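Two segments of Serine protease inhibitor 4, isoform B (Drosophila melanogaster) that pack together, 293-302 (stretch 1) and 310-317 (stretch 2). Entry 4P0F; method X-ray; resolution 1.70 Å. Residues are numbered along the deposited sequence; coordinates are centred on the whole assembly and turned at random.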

ATOM      1  N   ARG A 293      14.187   4.329 -15.672  1.00 18.08           N
ATOM      2  CA  ARG A 293      14.223   3.953 -17.087  1.00 17.64           C
ATOM      3  C   ARG A 293      12.839   3.598 -17.660  1.00 16.71           C
ATOM      4  O   ARG A 293      12.550   3.885 -18.832  1.00 16.75           O
ATOM      5  CB  ARG A 293      15.199   2.789 -17.293  1.00 19.83           C
ATOM      6  CG  ARG A 293      15.611   2.557 -18.736  1.00 22.66           C
ATOM      7  CD  ARG A 293      16.826   1.642 -18.802  1.00 20.39           C
ATOM      8  NE  ARG A 293      17.200   1.282 -20.163  1.00 21.67           N
ATOM      9  CZ  ARG A 293      18.067   1.957 -20.915  1.00 22.43           C
ATOM     10  NH1 ARG A 293      18.656   3.052 -20.452  1.00 28.31           N
ATOM     11  NH2 ARG A 293      18.341   1.532 -22.142  1.00 25.96           N
ATOM     12  N   MET A 294      11.992   2.989 -16.838  1.00 14.59           N
ATOM     13  CA  MET A 294      10.644   2.586 -17.241  1.00 15.54           C
ATOM     14  C   MET A 294       9.770   3.738 -17.776  1.00 17.64           C
ATOM     15  O   MET A 294       8.847   3.499 -18.555  1.00 15.67           O
ATOM     16  CB  MET A 294       9.942   1.920 -16.055  1.00 14.85           C
ATOM     17  CG  MET A 294       9.768   2.841 -14.888  1.00 16.55           C
ATOM     18  SD  MET A 294       9.416   1.926 -13.369  1.00 22.73           S
ATOM     19  CE  MET A 294       7.894   1.164 -13.857  1.00 17.49           C
ATOM     20  N   PHE A 295      10.054   4.975 -17.374  1.00 16.40           N
ATOM     21  CA  PHE A 295       9.275   6.146 -17.823  1.00 18.28           C
ATOM     22  C   PHE A 295       9.891   6.853 -19.019  1.00 19.24           C
ATOM     23  O   PHE A 295       9.287   7.764 -19.590  1.00 19.92           O
ATOM     24  CB  PHE A 295       9.129   7.162 -16.685  1.00 17.45           C
ATOM     25  CG  PHE A 295       8.694   6.559 -15.399  1.00 17.77           C
ATOM     26  CD1 PHE A 295       7.397   6.123 -15.233  1.00 17.27           C
ATOM     27  CD2 PHE A 295       9.587   6.428 -14.343  1.00 18.14           C
ATOM     28  CE1 PHE A 295       6.992   5.559 -14.044  1.00 17.78           C
ATOM     29  CE2 PHE A 295       9.199   5.865 -13.175  1.00 16.54           C
ATOM     30  CZ  PHE A 295       7.901   5.435 -13.008  1.00 15.33           C
ATOM     31  N   SER A 296      11.106   6.450 -19.376  1.00 18.92           N
ATOM     32  CA  SER A 296      11.890   7.133 -20.389  1.00 19.48           C
ATOM     33  C   SER A 296      11.694   6.541 -21.771  1.00 18.79           C
ATOM     34  O   SER A 296      11.136   5.455 -21.934  1.00 19.41           O
ATOM     35  CB  SER A 296      13.375   7.067 -20.039  1.00 20.19           C
ATOM     36  OG  SER A 296      13.908   5.808 -20.413  1.00 21.61           O
ATOM     37  N   ASP A 297      12.214   7.241 -22.770  1.00 24.43           N
ATOM     38  CA  ASP A 297      12.157   6.736 -24.132  1.00 21.67           C
ATOM     39  C   ASP A 297      13.166   5.615 -24.371  1.00 20.32           C
ATOM     40  O   ASP A 297      13.249   5.077 -25.476  1.00 23.83           O
ATOM     41  CB  ASP A 297      12.373   7.876 -25.121  1.00 28.31           C
ATOM     42  CG  ASP A 297      11.135   8.739 -25.294  1.00 44.10           C
ATOM     43  OD1 ASP A 297      10.008   8.226 -25.100  1.00 33.20           O
ATOM     44  OD2 ASP A 297      11.287   9.929 -25.634  1.00 45.90           O
ATOM     45  N   GLN A 298      13.903   5.246 -23.326  1.00 22.91           N
ATOM     46  CA  GLN A 298      14.781   4.090 -23.379  1.00 21.43           C
ATOM     47  C   GLN A 298      14.157   2.860 -22.716  1.00 19.10           C
ATOM     48  O   GLN A 298      14.799   1.816 -22.619  1.00 21.18           O
ATOM     49  CB  GLN A 298      16.121   4.407 -22.717  1.00 23.45           C
ATOM     50  CG  GLN A 298      16.953   5.435 -23.469  1.00 27.16           C
ATOM     51  CD  GLN A 298      16.413   6.847 -23.346  1.00 38.36           C
ATOM     52  OE1 GLN A 298      16.146   7.331 -22.246  1.00 36.82           O
ATOM     53  NE2 GLN A 298      16.251   7.519 -24.481  1.00 40.15           N
ATOM     54  N   ALA A 299      12.907   2.973 -22.279  1.00 20.16           N
ATOM     55  CA  ALA A 299      12.244   1.870 -21.593  1.00 16.81           C
ATOM     56  C   ALA A 299      12.185   0.626 -22.463  1.00 17.66           C
ATOM     57  O   ALA A 299      11.995   0.714 -23.678  1.00 19.75           O
ATOM     58  CB  ALA A 299      10.840   2.266 -21.176  1.00 16.58           C
ATOM     59  N   GLU A 300      12.315  -0.528 -21.820  1.00 16.12           N
ATOM     60  CA  GLU A 300      12.325  -1.818 -22.494  1.00 16.86           C
ATOM     61  C   GLU A 300      11.215  -2.714 -21.962  1.00 20.62           C
ATOM     62  O   GLU A 300      11.367  -3.343 -20.915  1.00 17.83           O
ATOM     63  CB  GLU A 300      13.686  -2.483 -22.311  1.00 17.10           C
ATOM     64  CG  GLU A 300      14.813  -1.701 -22.995  1.00 18.28           C
ATOM     65  CD  GLU A 300      15.968  -1.291 -22.106  1.00 22.20           C
ATOM     66  OE1 GLU A 300      15.810  -1.206 -20.875  1.00 19.16           O
ATOM     67  OE2 GLU A 300      17.064  -1.040 -22.668  1.00 23.11           O
ATOM     68  N   PHE A 301      10.092  -2.758 -22.679  1.00 17.14           N
ATOM     69  CA  PHE A 301       8.952  -3.572 -22.273  1.00 16.30           C
ATOM     70  C   PHE A 301       8.519  -4.481 -23.418  1.00 19.36           C
ATOM     71  O   PHE A 301       7.329  -4.719 -23.624  1.00 19.29           O
ATOM     72  CB  PHE A 301       7.783  -2.693 -21.821  1.00 18.43           C
ATOM     73  CG  PHE A 301       7.954  -2.110 -20.449  1.00 15.95           C
ATOM     74  CD1 PHE A 301       7.814  -2.898 -19.323  1.00 15.46           C
ATOM     75  CD2 PHE A 301       8.249  -0.773 -20.290  1.00 15.84           C
ATOM     76  CE1 PHE A 301       7.979  -2.361 -18.065  1.00 14.52           C
ATOM     77  CE2 PHE A 301       8.410  -0.230 -19.029  1.00 17.11           C
ATOM     78  CZ  PHE A 301       8.268  -1.023 -17.924  1.00 17.57           C
ATOM     79  N   GLY A 302       9.499  -5.014 -24.144  1.00 16.92           N
ATOM     80  CA  GLY A 302       9.222  -5.828 -25.306  1.00 16.71           C
ATOM     81  C   GLY A 302       8.642  -7.202 -25.054  1.00 18.92           C
ATOM     82  O   GLY A 302       8.312  -7.913 -26.015  1.00 20.74           O
ATOM     83  N   PRO A 310       7.744  -0.198 -29.431  1.00 20.21           N
ATOM     84  CA  PRO A 310       8.346   0.104 -28.130  1.00 18.30           C
ATOM     85  C   PRO A 310       7.349   0.768 -27.181  1.00 20.78           C
ATOM     86  O   PRO A 310       6.541   1.597 -27.616  1.00 21.19           O
ATOM     87  CB  PRO A 310       9.488   1.058 -28.487  1.00 22.48           C
ATOM     88  CG  PRO A 310       9.810   0.753 -29.883  1.00 27.56           C
ATOM     89  CD  PRO A 310       8.521   0.390 -30.536  1.00 24.90           C
ATOM     90  N   LEU A 311       7.423   0.400 -25.901  1.00 18.76           N
ATOM     91  CA  LEU A 311       6.478   0.861 -24.885  1.00 16.89           C
ATOM     92  C   LEU A 311       7.197   1.563 -23.748  1.00 14.56           C
ATOM     93  O   LEU A 311       8.386   1.333 -23.522  1.00 17.92           O
ATOM     94  CB  LEU A 311       5.678  -0.314 -24.302  1.00 16.73           C
ATOM     95  CG  LEU A 311       4.982  -1.257 -25.292  1.00 19.44           C
ATOM     96  CD1 LEU A 311       4.324  -2.407 -24.534  1.00 18.23           C
ATOM     97  CD2 LEU A 311       3.964  -0.511 -26.126  1.00 20.06           C
ATOM     98  N   LYS A 312       6.465   2.407 -23.023  1.00 15.10           N
ATOM     99  CA  LYS A 312       6.959   2.979 -21.775  1.00 14.43           C
ATOM    100  C   LYS A 312       5.800   3.231 -20.807  1.00 15.82           C
ATOM    101  O   LYS A 312       4.637   3.223 -21.186  1.00 15.28           O
ATOM    102  CB  LYS A 312       7.728   4.276 -22.033  1.00 17.54           C
ATOM    103  CG  LYS A 312       6.869   5.437 -22.460  1.00 16.65           C
ATOM    104  CD  LYS A 312       7.719   6.657 -22.768  1.00 20.97           C
ATOM    105  CE  LYS A 312       6.862   7.826 -23.218  1.00 31.95           C
ATOM    106  NZ  LYS A 312       7.698   9.036 -23.467  1.00 33.06           N
ATOM    107  N   VAL A 313       6.127   3.448 -19.541  1.00 15.77           N
ATOM    108  CA  VAL A 313       5.114   3.745 -18.537  1.00 15.47           C
ATOM    109  C   VAL A 313       4.795   5.237 -18.536  1.00 17.76           C
ATOM    110  O   VAL A 313       5.701   6.062 -18.429  1.00 17.43           O
ATOM    111  CB  VAL A 313       5.591   3.295 -17.138  1.00 13.90           C
ATOM    112  CG1 VAL A 313       4.615   3.722 -16.062  1.00 14.82           C
ATOM    113  CG2 VAL A 313       5.791   1.789 -17.112  1.00 13.98           C
ATOM    114  N   SER A 314       3.513   5.580 -18.657  1.00 17.09           N
ATOM    115  CA  SER A 314       3.087   6.982 -18.659  1.00 16.69           C
ATOM    116  C   SER A 314       2.554   7.458 -17.313  1.00 21.49           C
ATOM    117  O   SER A 314       2.507   8.659 -17.059  1.00 24.92           O
ATOM    118  CB  SER A 314       2.007   7.207 -19.715  1.00 21.97           C
ATOM    119  OG  SER A 314       0.992   6.229 -19.589  1.00 26.18           O
ATOM    120  N   ALA A 315       2.104   6.528 -16.474  1.00 17.24           N
ATOM    121  CA  ALA A 315       1.615   6.900 -15.151  1.00 17.91           C
ATOM    122  C   ALA A 315       1.586   5.715 -14.206  1.00 16.17           C
ATOM    123  O   ALA A 315       1.332   4.585 -14.618  1.00 17.82           O
ATOM    124  CB  ALA A 315       0.226   7.512 -15.255  1.00 20.33           C
ATOM    125  N   ILE A 316       1.854   5.982 -12.926  1.00 16.99           N
ATOM    126  CA  ILE A 316       1.607   5.019 -11.864  1.00 16.12           C
ATOM    127  C   ILE A 316       0.779   5.746 -10.822  1.00 18.71           C
ATOM    128  O   ILE A 316       1.259   6.703 -10.230  1.00 19.45           O
ATOM    129  CB  ILE A 316       2.895   4.483 -11.197  1.00 16.99           C
ATOM    130  CG1 ILE A 316       3.876   3.948 -12.239  1.00 16.68           C
ATOM    131  CG2 ILE A 316       2.534   3.410 -10.168  1.00 17.25           C
ATOM    132  CD1 ILE A 316       5.194   3.431 -11.648  1.00 21.14           C
ATOM    133  N   ILE A 317      -0.471   5.331 -10.638  1.00 16.15           N
ATOM    134  CA  ILE A 317      -1.376   6.040  -9.736  1.00 15.43           C
ATOM    135  C   ILE A 317      -1.735   5.134  -8.569  1.00 16.55           C
ATOM    136  O   ILE A 317      -2.081   3.978  -8.760  1.00 15.48           O
ATOM    137  CB  ILE A 317      -2.655   6.498 -10.463  1.00 18.25           C
ATOM    138  CG1 ILE A 317      -2.297   7.465 -11.594  1.00 21.37           C
ATOM    139  CG2 ILE A 317      -3.597   7.172  -9.490  1.00 22.01           C
ATOM    140  CD1 ILE A 317      -3.369   7.612 -12.649  1.00 23.48           C
TER
HETATM  141  O   HOH W   1       6.577   8.289 -19.289  1.00 32.87           O
HETATM  142  O   HOH W   2       9.310   9.896 -21.250  1.00 35.09           O
HETATM  143  O   HOH W   3       9.765  -0.959 -24.953  1.00 18.09           O

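A short 3-10 segment (293-295) and the loop after it pack against the strand 311-317, burying 504 Å² summed over both sides. One direct backbone hydrogen bond joins them: Val-313 N donates to Met-294 O (2.9 Å, 172°), a nearly straight bond; alongside it, Phe-295 CA and Val-313 CA lie 4.9 Å apart. Val-313, its CA-to-CB bond directed toward stretch 1 and its chi1 t, puts its two methyls among three side chains: CG1 lies 3.6 Å from Phe-295 CE1, while CG2 lies 3.9 Å from Met-294 CE and 3.8 Å from Phe-301 CE2. A compact branched residue suits this site, since each methyl finds apolar company.

The CA-to-CB bond of Phe-295 points away overall, but chi1 m (-48°) brings the ring back to the strand. Val-313 O sits at the ring edge, 3.6 Å from Phe-295 CD1, and Ile-316 CD1 also meets the edge, 3.6 Å from Phe-295 CZ. Ile-316, with chi1 m and chi2 t, extends CD1 to reach that ring and comes within 4.2 Å of Met-294 CE. Met-294 starts sideways; its p, t, m rotamer carries the flexible thioether chain to this buried apolar patch.

Lys-312, partly exposed, takes chi1 p and then t at chi2, chi3 and chi4. The extended chain runs past Phe-295 O, 3.7 Å from Lys-312 CD, and delivers NZ to Asp-297 OD1 in a 2.9 Å salt bridge. Asp-297 points away at CB, yet chi1 m brings its carboxylate nearer the strand. Lysine thus serves twice, with methylenes packed along the loop and an ammonium that pairs with the exposed Asp-297 carboxylate. Water 2 accepts from Lys-312 NZ (2.9 Å) and donates to Phe-295 O (2.7 Å); water 1 donates to both Phe-295 O (2.8 Å) and Val-313 O (2.5 Å).

The type I turn from Ser-296 to Ala-299 is closed by Ala-299 N to Ser-296 O (3.1 Å). Ser-296, chi1 p, uses OG to donate to Arg-293 O (2.8 Å) and accept from Gln-298 N (3.0 Å), tying the turn to the 3-10 segment. Ala-299 points toward the strand, its small CB fitting 3.5 Å from Leu-311 O and 3.8 Å from Lys-312 CB. Beyond it, buried Phe-301, chi1 m, packs CB 4.0 Å from Leu-311 CB, with Leu-311 O at its ring edge. Water 3 accepts from Phe-301 N and Leu-311 N (both 2.9 Å) and donates to Ala-299 O (3.1 Å), bridging the backbones.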